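Long-range contacts in putative 4-amino-4-deoxychorismate lyase (Thermus thermophilus, PDB 2ZGI), which binds pyridoxal 5'-phosphate and probably acts as a lyase within the class-IV aminotransferase family: residues Ala22-Thr27 against Ala43-His48; His156-Ser161 against Arg201-Pro206; Ser164-Arg169 against Leu214-Gly219. All coordinates share one frame; numbering follows the deposited sequence.

Contacts 1 and 3 are fully buried, whereas contact 2 is partly exposed. Contact 1 packs a helix on the N-terminal antiparallel sheet; contact 3 lies across the chain's centre from it, with contact 2 on contact 3's side. Contacts 2 and 3 alternate along the sequence and reach the same five-stranded sheet, contact 2 through strand 198-202 alone. All three reach the PLP: contacts 1 and 3 at the phosphate, contact 2 at the pyridine nitrogen. Their chemistry follows their place: guanidinium and apolar helix packing in contact 1, a single backbone bond with imidazole and proline packing in contact 2, regular antiparallel pairing in contact 3. Contacts 1 and 3 meet where Thr27 O lies 3.1 Å from Ser218 CB.

Contact 1 of 3, residues Ala22-Thr27 against Ala43-His48; sequences ASVFTT and ARLRRH. With PLP (pyridoxal-5'-phosphate), chain P; SO4 (sulfate ion), chain O.
Arg44 NH2 is gripped by three acceptors, one firmly and two weakly: one N-H goes to Thr26 OG1 at 2.8 Å with an N-H...O angle of 152°, and the other is shared between weak bonds to PLP O3P and a water. The contact belongs to the N-terminal part of the class-IV PLP-enzyme fold, where helix 38-51 lies against strand 24-31 of an antiparallel sheet; the axes of the two segments run almost antiparallel (166°) and approach to 8.0 Å. Arg44 reaches the phosphate because CG is anti to the backbone N (chi1 -176°) and the otherwise extended chain bends at chi3. The stronger hold on the cofactor comes from Arg44 NH1, 2.6 Å from PLP O3P, so both terminal nitrogens converge on one oxygen, an arrangement that would probably stabilise the phosphate charge. Thr26 OG1 lies near the guanidinium plane and is also hydrogen-bonded to His41 ND1, which would orient the Thr26 hydroxyl and so probably steady the guanidinium. The same water donates to Thr27 O and PLP O2P, tying the end of the strand segment to the phosphate. Below this polar end the packing is apolar. Leu45 CD1 rests on the strand backbone, 3.6 Å from Phe25 C, and Val24 CG2 crosses obliquely to meet Leu45 CD1 at 4.1 Å. Val24 CB touches His48 CB, while Val24 CG1 abuts the helix backbone at His48 O. Farther along the helix, a sulfate ion, probably from the crystallisation liquor, takes a hydrogen bond from Arg47 NE. It takes another through its O4 from His48 NE2 at 2.7 Å, and Arg44 CG stands over one face of the His48 ring, 3.3 Å above its plane and offset toward the rim.

Contact 2 of 3, residues His156-Ser161 against Arg201-Pro206; sequences HVVDGS and RGLFRP. With PLP (pyridoxal-5'-phosphate), chain P.
One direct backbone bond centres the tight part of this contact: Val157 N donates to Phe204 O at 2.9 Å, nearly along the C=O axis (165°). The close fit of the chains is also seen in His156 CA, only 3.3 Å from Phe204 O. A water lies between the two residues, accepting from Phe204 N and probably donating to Val157 O, though other acceptors compete for its protons. Beside them Leu203 CB stands over the centre of the His156 ring in a CH-pi contact, 3.8 Å from the centroid and 6° off the normal, while Leu203 CD2 reaches past the rim of the ring to Val158 CG1. On the inner side Val157 CG2 meets Pro206 CG at 3.8 Å, and both residues also pack on Leu113. The outer side is looser: Leu203 is largely solvent-exposed, and Arg205 passes the imidazole with its CG, its guanidinium lying obliquely near the ring but bonded to Phe154 O. A third subunit borders this side, its Leu203 packing on His156 and its Glu177 on Arg205. An alanine at His156 would remove the imidazole face under Leu203 CB and would probably loosen the packing here and at that subunit boundary. Toward the cofactor the strand turns polar: Asp159 OD1 lies 2.9 Å from PLP N1, and Asp159 OD2 is hydrogen-bonded to Leu180 N. Such a carboxylate would probably favour a protonated pyridine. Val158 and Asp159 both face Leu150 in a classic beta bulge, which carries the acid of the cofactor site, here an aspartate where class-IV relatives commonly have a glutamate.

Contact 3 of 3, residues Ser164-Arg169 against Leu214-Gly219; sequences SPLLFR and LLAGSG. With PLP (pyridoxal-5'-phosphate), chain P.
Small residues pair at one end of these antiparallel strands and leucines at the other, and the fit comes from a diagonal step between them; the short axes approach to 4.6 Å with a strong twist (142° between their directions). On the face carrying Ser164, Leu166, Leu214 and Ala216, the methyl of Ala216 makes a shallow spot beside Ser164, and Leu166 leans diagonally into it, CD1 to Ala216 CB 3.7 Å. Farther along, Leu214 CD1 bulges against the base of Phe168, 4.2 Å from its CB. On the reverse face the puckered ring of Pro165 meets the branched end of Leu215, with CB and CD2 in loose contact. Four backbone bonds hold the register. Ser164 and Ala216 form one hydrogen-bonded pair, Ser164 N to Ala216 O measuring 2.7 Å at 164°, with the return bond on a lone pair of Ser164 O. Leu166 and Leu214 form the other, where Leu166 N approaches Leu214 O from above the carbonyl plane. Pro165 and Leu215 fall between them at a non-hydrogen-bonded pair, so the missing proline N-H costs no bond between these two strands. Past the pair, Ser218 grips PLP O2P twice, through its N and through OG at 2.7 Å. A water links Ser164 OG to the phosphate, donating to PLP O1P. Within the five-stranded mixed sheet, strand 164-169 is central, flanked by strands 172-176 and 212-217; helix 183-194 covers the Ser164, Leu166 and Ala216 face with Thr184 and Arg185, while Phe204 packs on Leu167.

Contact 1 of 3, residues Ala22-Thr27 against Ala43-His48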
loop_
_atom_site.group_PDB
_atom_site.type_symbol
_atom_site.label_atom_id
_atom_site.label_comp_id
_atom_site.label_asym_id
_atom_site.label_seq_id
_atom_site.Cartn_x
_atom_site.Cartn_y
_atom_site.Cartn_z
ATOM N N ALA D 22 5.919 -9.797 24.057
ATOM C CA ALA D 22 4.948 -9.062 24.887
ATOM C C ALA D 22 5.641 -8.319 26.029
ATOM O O ALA D 22 5.681 -8.788 27.182
ATOM C CB ALA D 22 3.860 -10.010 25.400
ATOM N N SER D 23 6.259 -7.182 25.699
ATOM C CA SER D 23 7.049 -6.409 26.657
ATOM C C SER D 23 7.103 -4.971 26.220
ATOM O O SER D 23 6.862 -4.649 25.029
ATOM C CB SER D 23 8.482 -6.972 26.786
ATOM O OG SER D 23 9.190 -6.922 25.537
ATOM N N VAL D 24 7.371 -4.091 27.185
ATOM C CA VAL D 24 7.751 -2.716 26.901
ATOM C C VAL D 24 9.090 -2.495 27.552
ATOM O O VAL D 24 9.481 -3.241 28.473
ATOM C CB VAL D 24 6.663 -1.675 27.371
ATOM C CG1 VAL D 24 5.389 -1.916 26.646
ATOM C CG2 VAL D 24 6.399 -1.804 28.884
ATOM N N PHE D 25 9.830 -1.499 27.075
ATOM C CA PHE D 25 11.173 -1.310 27.568
ATOM C C PHE D 25 11.587 0.132 27.388
ATOM O O PHE D 25 10.882 0.918 26.717
ATOM C CB PHE D 25 12.157 -2.298 26.873
ATOM C CG PHE D 25 12.480 -1.943 25.422
ATOM C CD1 PHE D 25 13.649 -1.245 25.114
ATOM C CD2 PHE D 25 11.622 -2.297 24.382
ATOM C CE1 PHE D 25 13.962 -0.909 23.789
ATOM C CE2 PHE D 25 11.911 -1.955 23.050
ATOM C CZ PHE D 25 13.077 -1.275 22.743
ATOM N N THR D 26 12.710 0.492 28.000
ATOM C CA THR D 26 13.341 1.756 27.720
ATOM C C THR D 26 14.849 1.604 27.877
ATOM O O THR D 26 15.322 0.739 28.626
ATOM C CB THR D 26 12.771 2.891 28.608
ATOM O OG1 THR D 26 13.161 4.153 28.052
ATOM C CG2 THR D 26 13.296 2.784 30.080
ATOM N N THR D 27 15.609 2.418 27.156
ATOM C CA THR D 27 17.052 2.332 27.220
ATOM C C THR D 27 17.629 3.709 27.558
ATOM O O THR D 27 17.267 4.726 26.940
ATOM C CB THR D 27 17.674 1.749 25.928
ATOM O OG1 THR D 27 17.635 2.727 24.892
ATOM C CG2 THR D 27 16.927 0.567 25.463
ATOM N N ALA D 43 8.691 7.341 33.909
ATOM C CA ALA D 43 7.357 7.843 33.557
ATOM C C ALA D 43 6.876 7.216 32.244
ATOM O O ALA D 43 5.780 6.671 32.175
ATOM C CB ALA D 43 7.393 9.347 33.430
ATOM N N ARG D 44 7.703 7.284 31.205
ATOM C CA ARG D 44 7.317 6.674 29.923
ATOM C C ARG D 44 7.064 5.169 30.035
ATOM O O ARG D 44 6.067 4.664 29.514
ATOM C CB ARG D 44 8.368 6.935 28.846
ATOM C CG ARG D 44 7.927 6.375 27.471
ATOM C CD ARG D 44 8.835 6.826 26.343
ATOM N NE ARG D 44 10.105 6.117 26.419
ATOM C CZ ARG D 44 11.145 6.339 25.619
ATOM N NH1 ARG D 44 11.079 7.274 24.650
ATOM N NH2 ARG D 44 12.261 5.636 25.808
ATOM N N LEU D 45 7.978 4.461 30.709
ATOM C CA LEU D 45 7.912 3.005 30.848
ATOM C C LEU D 45 6.617 2.589 31.534
ATOM O O LEU D 45 5.929 1.669 31.088
ATOM C CB LEU D 45 9.152 2.468 31.616
ATOM C CG LEU D 45 9.330 0.947 31.728
ATOM C CD1 LEU D 45 9.558 0.315 30.338
ATOM C CD2 LEU D 45 10.468 0.531 32.702
ATOM N N ARG D 46 6.256 3.284 32.616
ATOM C CA ARG D 46 4.959 3.038 33.257
ATOM C C ARG D 46 3.787 3.319 32.310
ATOM O O ARG D 46 2.811 2.578 32.320
ATOM C CB ARG D 46 4.804 3.904 34.522
ATOM C CG ARG D 46 3.466 3.781 35.241
ATOM C CD ARG D 46 3.528 4.600 36.536
ATOM N NE ARG D 46 2.507 4.139 37.467
ATOM C CZ ARG D 46 1.239 4.559 37.476
ATOM N NH1 ARG D 46 0.814 5.486 36.606
ATOM N NH2 ARG D 46 0.384 4.045 38.365
ATOM N N ARG D 47 3.877 4.399 31.532
ATOM C CA ARG D 47 2.804 4.785 30.599
ATOM C C ARG D 47 2.623 3.720 29.513
ATOM O O ARG D 47 1.516 3.299 29.209
ATOM C CB ARG D 47 3.108 6.126 29.932
ATOM C CG ARG D 47 2.670 7.365 30.739
ATOM C CD ARG D 47 2.649 8.625 29.883
ATOM N NE ARG D 47 3.941 8.919 29.259
ATOM C CZ ARG D 47 4.877 9.685 29.817
ATOM N NH1 ARG D 47 4.663 10.228 31.021
ATOM N NH2 ARG D 47 6.013 9.924 29.177
ATOM N N HIS D 48 3.740 3.275 28.951
ATOM C CA HIS D 48 3.727 2.243 27.933
ATOM C C HIS D 48 3.197 0.899 28.457
ATOM O O HIS D 48 2.323 0.279 27.824
ATOM C CB HIS D 48 5.125 2.151 27.311
ATOM C CG HIS D 48 5.448 3.333 26.447
ATOM N ND1 HIS D 48 6.575 3.411 25.661
ATOM C CD2 HIS D 48 4.759 4.478 26.227
ATOM C CE1 HIS D 48 6.577 4.562 25.006
ATOM N NE2 HIS D 48 5.489 5.234 25.344
HETATM N N1 PLP P . 12.666 5.426 17.720
HETATM C C2 PLP P . 12.469 4.152 18.118
HETATM C C2A PLP P . 11.753 3.202 17.203
HETATM C C3 PLP P . 12.947 3.722 19.361
HETATM O O3 PLP P . 12.725 2.426 19.720
HETATM C C4 PLP P . 13.593 4.642 20.195
HETATM C C4A PLP P . 14.101 4.283 21.576
HETATM C C5 PLP P . 13.752 5.959 19.769
HETATM C C6 PLP P . 13.266 6.313 18.511
HETATM C C5A PLP P . 14.473 7.003 20.595
HETATM O O4P PLP P . 13.831 7.351 21.822
HETATM P P PLP P . 14.595 8.006 23.067
HETATM O O1P PLP P . 15.090 9.362 22.630
HETATM O O2P PLP P . 15.767 7.132 23.455
HETATM O O3P PLP P . 13.476 7.997 24.056
HETATM S S SO4 O . 4.829 8.595 25.562
HETATM O O1 SO4 O . 3.625 8.703 24.728
HETATM O O2 SO4 O . 5.378 9.898 25.904
HETATM O O3 SO4 O . 4.524 7.881 26.808
HETATM O O4 SO4 O . 5.842 7.887 24.768
HETATM O O HOH W 1 15.184 5.009 25.174
#

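Contact 2 of 3, residues His156-Ser161 against Arg201-Pro206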
loop_
_atom_site.group_PDB
_atom_site.type_symbol
_atom_site.label_atom_id
_atom_site.label_comp_id
_atom_site.label_asym_id
_atom_site.label_seq_id
_atom_site.Cartn_x
_atom_site.Cartn_y
_atom_site.Cartn_z
ATOM N N HIS D 156 3.781 8.527 5.262
ATOM C CA HIS D 156 4.577 9.524 5.968
ATOM C C HIS D 156 5.836 8.815 6.501
ATOM O O HIS D 156 5.746 7.638 6.827
ATOM C CB HIS D 156 3.861 10.090 7.187
ATOM C CG HIS D 156 2.516 10.662 6.894
ATOM N ND1 HIS D 156 2.339 11.757 6.073
ATOM C CD2 HIS D 156 1.289 10.307 7.317
ATOM C CE1 HIS D 156 1.057 12.065 6.025
ATOM N NE2 HIS D 156 0.395 11.187 6.750
ATOM N N VAL D 157 6.956 9.544 6.577
ATOM C CA VAL D 157 8.179 9.078 7.256
ATOM C C VAL D 157 8.028 9.406 8.734
ATOM O O VAL D 157 7.989 10.594 9.128
ATOM C CB VAL D 157 9.460 9.753 6.736
ATOM C CG1 VAL D 157 10.706 9.207 7.483
ATOM C CG2 VAL D 157 9.603 9.577 5.194
ATOM N N VAL D 158 7.934 8.371 9.564
ATOM C CA VAL D 158 7.596 8.606 10.986
ATOM C C VAL D 158 8.584 8.159 12.090
ATOM O O VAL D 158 8.338 8.418 13.286
ATOM C CB VAL D 158 6.192 8.021 11.314
ATOM C CG1 VAL D 158 5.120 8.638 10.387
ATOM C CG2 VAL D 158 6.195 6.504 11.221
ATOM N N ASP D 159 9.646 7.442 11.740
ATOM C CA ASP D 159 10.571 7.005 12.787
ATOM C C ASP D 159 11.871 6.537 12.171
ATOM O O ASP D 159 11.954 6.261 10.937
ATOM C CB ASP D 159 9.940 5.895 13.661
ATOM C CG ASP D 159 10.138 6.117 15.180
ATOM O OD1 ASP D 159 11.157 6.724 15.578
ATOM O OD2 ASP D 159 9.269 5.657 15.984
ATOM N N GLY D 160 12.898 6.507 13.018
ATOM C CA GLY D 160 14.122 5.753 12.741
ATOM C C GLY D 160 14.027 4.417 13.459
ATOM O O GLY D 160 13.155 4.241 14.305
ATOM N N SER D 161 14.905 3.467 13.148
ATOM C CA SER D 161 14.867 2.169 13.855
ATOM C C SER D 161 15.142 2.286 15.385
ATOM O O SER D 161 14.547 1.552 16.184
ATOM C CB SER D 161 15.838 1.163 13.213
ATOM O OG SER D 161 17.153 1.367 13.718
ATOM N N ARG D 201 5.490 20.496 15.205
ATOM C CA ARG D 201 5.271 19.052 15.044
ATOM C C ARG D 201 4.390 18.856 13.817
ATOM O O ARG D 201 3.464 19.641 13.599
ATOM C CB ARG D 201 4.551 18.477 16.272
ATOM C CG ARG D 201 5.223 18.826 17.601
ATOM C CD ARG D 201 4.374 18.434 18.797
ATOM N NE ARG D 201 5.036 18.815 20.047
ATOM C CZ ARG D 201 5.981 18.095 20.656
ATOM N NH1 ARG D 201 6.382 16.933 20.148
ATOM N NH2 ARG D 201 6.518 18.540 21.788
ATOM N N GLY D 202 4.674 17.825 13.020
ATOM C CA GLY D 202 3.822 17.505 11.862
ATOM C C GLY D 202 4.023 16.119 11.301
ATOM O O GLY D 202 4.957 15.408 11.689
ATOM N N LEU D 203 3.132 15.707 10.408
ATOM C CA LEU D 203 3.344 14.516 9.627
ATOM C C LEU D 203 3.957 14.926 8.308
ATOM O O LEU D 203 3.423 15.809 7.615
ATOM C CB LEU D 203 2.027 13.790 9.389
ATOM C CG LEU D 203 1.432 13.055 10.574
ATOM C CD1 LEU D 203 -0.081 12.862 10.398
ATOM C CD2 LEU D 203 2.179 11.703 10.765
ATOM N N PHE D 204 5.082 14.303 7.972
ATOM C CA PHE D 204 5.875 14.641 6.777
ATOM C C PHE D 204 5.984 13.452 5.839
ATOM O O PHE D 204 6.212 12.319 6.280
ATOM C CB PHE D 204 7.296 15.080 7.155
ATOM C CG PHE D 204 7.374 16.452 7.828
ATOM C CD1 PHE D 204 7.895 17.541 7.138
ATOM C CD2 PHE D 204 6.953 16.632 9.151
ATOM C CE1 PHE D 204 7.981 18.800 7.749
ATOM C CE2 PHE D 204 7.024 17.870 9.778
ATOM C CZ PHE D 204 7.545 18.960 9.080
ATOM N N ARG D 205 5.833 13.724 4.542
ATOM C CA ARG D 205 6.126 12.772 3.480
ATOM C C ARG D 205 7.608 12.909 3.122
ATOM O O ARG D 205 8.200 13.952 3.364
ATOM C CB ARG D 205 5.292 13.095 2.224
ATOM C CG ARG D 205 3.778 13.153 2.401
ATOM C CD ARG D 205 3.031 12.924 1.079
ATOM N NE ARG D 205 3.187 11.571 0.541
ATOM C CZ ARG D 205 2.545 10.479 0.965
ATOM N NH1 ARG D 205 1.655 10.534 1.958
ATOM N NH2 ARG D 205 2.789 9.314 0.374
ATOM N N PRO D 206 8.210 11.876 2.513
ATOM C CA PRO D 206 9.632 11.944 2.106
ATOM C C PRO D 206 10.000 13.266 1.405
ATOM O O PRO D 206 10.985 13.907 1.752
ATOM C CB PRO D 206 9.771 10.779 1.129
ATOM C CG PRO D 206 8.676 9.804 1.546
ATOM C CD PRO D 206 7.561 10.615 2.098
HETATM N N1 PLP P . 12.666 5.426 17.720
HETATM C C2 PLP P . 12.469 4.152 18.118
HETATM C C2A PLP P . 11.753 3.202 17.203
HETATM C C3 PLP P . 12.947 3.722 19.361
HETATM O O3 PLP P . 12.725 2.426 19.720
HETATM C C4 PLP P . 13.593 4.642 20.195
HETATM C C4A PLP P . 14.101 4.283 21.576
HETATM C C5 PLP P . 13.752 5.959 19.769
HETATM C C6 PLP P . 13.266 6.313 18.511
HETATM C C5A PLP P . 14.473 7.003 20.595
HETATM O O4P PLP P . 13.831 7.351 21.822
HETATM P P PLP P . 14.595 8.006 23.067
HETATM O O1P PLP P . 15.090 9.362 22.630
HETATM O O2P PLP P . 15.767 7.132 23.455
HETATM O O3P PLP P . 13.476 7.997 24.056
HETATM O O HOH W 2 5.992 12.523 10.045
#

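Contact 3 of 3, residues Ser164-Arg169 against Leu214-Gly219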
loop_
_atom_site.group_PDB
_atom_site.type_symbol
_atom_site.label_atom_id
_atom_site.label_comp_id
_atom_site.label_asym_id
_atom_site.label_seq_id
_atom_site.Cartn_x
_atom_site.Cartn_y
_atom_site.Cartn_z
ATOM N N SER D 164 14.962 9.143 16.703
ATOM C CA SER D 164 13.779 9.934 16.370
ATOM C C SER D 164 14.205 11.002 15.353
ATOM O O SER D 164 15.116 11.785 15.623
ATOM C CB SER D 164 13.247 10.636 17.615
ATOM O OG SER D 164 12.895 9.719 18.632
ATOM N N PRO D 165 13.564 11.029 14.176
ATOM C CA PRO D 165 14.054 11.991 13.195
ATOM C C PRO D 165 13.491 13.415 13.390
ATOM O O PRO D 165 12.323 13.591 13.786
ATOM C CB PRO D 165 13.634 11.371 11.858
ATOM C CG PRO D 165 12.463 10.550 12.186
ATOM C CD PRO D 165 12.627 10.054 13.589
ATOM N N LEU D 166 14.347 14.402 13.146
ATOM C CA LEU D 166 13.962 15.815 13.190
ATOM C C LEU D 166 14.377 16.484 11.891
ATOM O O LEU D 166 15.362 16.089 11.270
ATOM C CB LEU D 166 14.669 16.545 14.335
ATOM C CG LEU D 166 14.386 16.210 15.803
ATOM C CD1 LEU D 166 15.280 15.092 16.319
ATOM C CD2 LEU D 166 14.677 17.448 16.614
ATOM N N LEU D 167 13.640 17.526 11.510
ATOM C CA LEU D 167 13.947 18.298 10.311
ATOM C C LEU D 167 14.183 19.764 10.673
ATOM O O LEU D 167 13.390 20.359 11.400
ATOM C CB LEU D 167 12.789 18.186 9.322
ATOM C CG LEU D 167 12.927 18.896 7.969
ATOM C CD1 LEU D 167 14.004 18.254 7.124
ATOM C CD2 LEU D 167 11.586 18.864 7.252
ATOM N N PHE D 168 15.269 20.342 10.166
ATOM C CA PHE D 168 15.547 21.754 10.392
ATOM C C PHE D 168 15.648 22.503 9.079
ATOM O O PHE D 168 16.466 22.169 8.221
ATOM C CB PHE D 168 16.830 21.964 11.204
ATOM C CG PHE D 168 17.115 23.415 11.516
ATOM C CD1 PHE D 168 16.455 24.054 12.553
ATOM C CD2 PHE D 168 18.022 24.142 10.750
ATOM C CE1 PHE D 168 16.707 25.404 12.837
ATOM C CE2 PHE D 168 18.279 25.478 11.027
ATOM C CZ PHE D 168 17.620 26.109 12.081
ATOM N N ARG D 169 14.805 23.524 8.939
ATOM C CA ARG D 169 14.809 24.391 7.756
ATOM C C ARG D 169 14.612 25.850 8.170
ATOM O O ARG D 169 13.826 26.153 9.070
ATOM C CB ARG D 169 13.745 23.944 6.744
ATOM C CG ARG D 169 13.638 24.822 5.490
ATOM C CD ARG D 169 12.472 24.441 4.541
ATOM N NE ARG D 169 11.170 24.271 5.199
ATOM C CZ ARG D 169 10.583 23.090 5.401
ATOM N NH1 ARG D 169 11.183 21.974 4.997
ATOM N NH2 ARG D 169 9.394 23.016 6.003
ATOM N N LEU D 214 18.102 15.407 11.314
ATOM C CA LEU D 214 18.896 15.008 12.459
ATOM C C LEU D 214 18.198 13.839 13.158
ATOM O O LEU D 214 16.999 13.594 12.937
ATOM C CB LEU D 214 19.121 16.172 13.442
ATOM C CG LEU D 214 19.853 17.455 12.986
ATOM C CD1 LEU D 214 18.821 18.503 12.610
ATOM C CD2 LEU D 214 20.770 17.992 14.083
ATOM N N LEU D 215 18.968 13.134 13.989
ATOM C CA LEU D 215 18.522 11.950 14.707
ATOM C C LEU D 215 18.765 12.117 16.198
ATOM O O LEU D 215 19.875 12.441 16.611
ATOM C CB LEU D 215 19.283 10.715 14.201
ATOM C CG LEU D 215 19.154 10.359 12.710
ATOM C CD1 LEU D 215 20.101 9.206 12.385
ATOM C CD2 LEU D 215 17.693 10.002 12.342
ATOM N N ALA D 216 17.727 11.908 16.996
ATOM C CA ALA D 216 17.838 12.014 18.440
ATOM C C ALA D 216 17.547 10.652 19.060
ATOM O O ALA D 216 16.640 9.972 18.628
ATOM C CB ALA D 216 16.850 13.035 18.952
ATOM N N GLY D 217 18.309 10.267 20.084
ATOM C CA GLY D 217 18.016 9.055 20.850
ATOM C C GLY D 217 18.893 8.945 22.100
ATOM O O GLY D 217 19.932 9.602 22.209
ATOM N N SER D 218 18.470 8.105 23.037
ATOM C CA SER D 218 19.184 7.952 24.316
ATOM C C SER D 218 20.590 7.401 24.162
ATOM O O SER D 218 21.460 7.705 24.984
ATOM C CB SER D 218 18.400 7.042 25.247
ATOM O OG SER D 218 17.239 7.733 25.660
ATOM N N GLY D 219 20.804 6.632 23.098
ATOM C CA GLY D 219 22.093 6.043 22.783
ATOM C C GLY D 219 23.042 6.849 21.907
ATOM O O GLY D 219 24.216 6.452 21.754
HETATM N N1 PLP P . 12.666 5.426 17.720
HETATM C C2 PLP P . 12.469 4.152 18.118
HETATM C C2A PLP P . 11.753 3.202 17.203
HETATM C C3 PLP P . 12.947 3.722 19.361
HETATM O O3 PLP P . 12.725 2.426 19.720
HETATM C C4 PLP P . 13.593 4.642 20.195
HETATM C C4A PLP P . 14.101 4.283 21.576
HETATM C C5 PLP P . 13.752 5.959 19.769
HETATM C C6 PLP P . 13.266 6.313 18.511
HETATM C C5A PLP P . 14.473 7.003 20.595
HETATM O O4P PLP P . 13.831 7.351 21.822
HETATM P P PLP P . 14.595 8.006 23.067
HETATM O O1P PLP P . 15.090 9.362 22.630
HETATM O O2P PLP P . 15.767 7.132 23.455
HETATM O O3P PLP P . 13.476 7.997 24.056
HETATM O O HOH W 3 14.126 10.794 20.833
#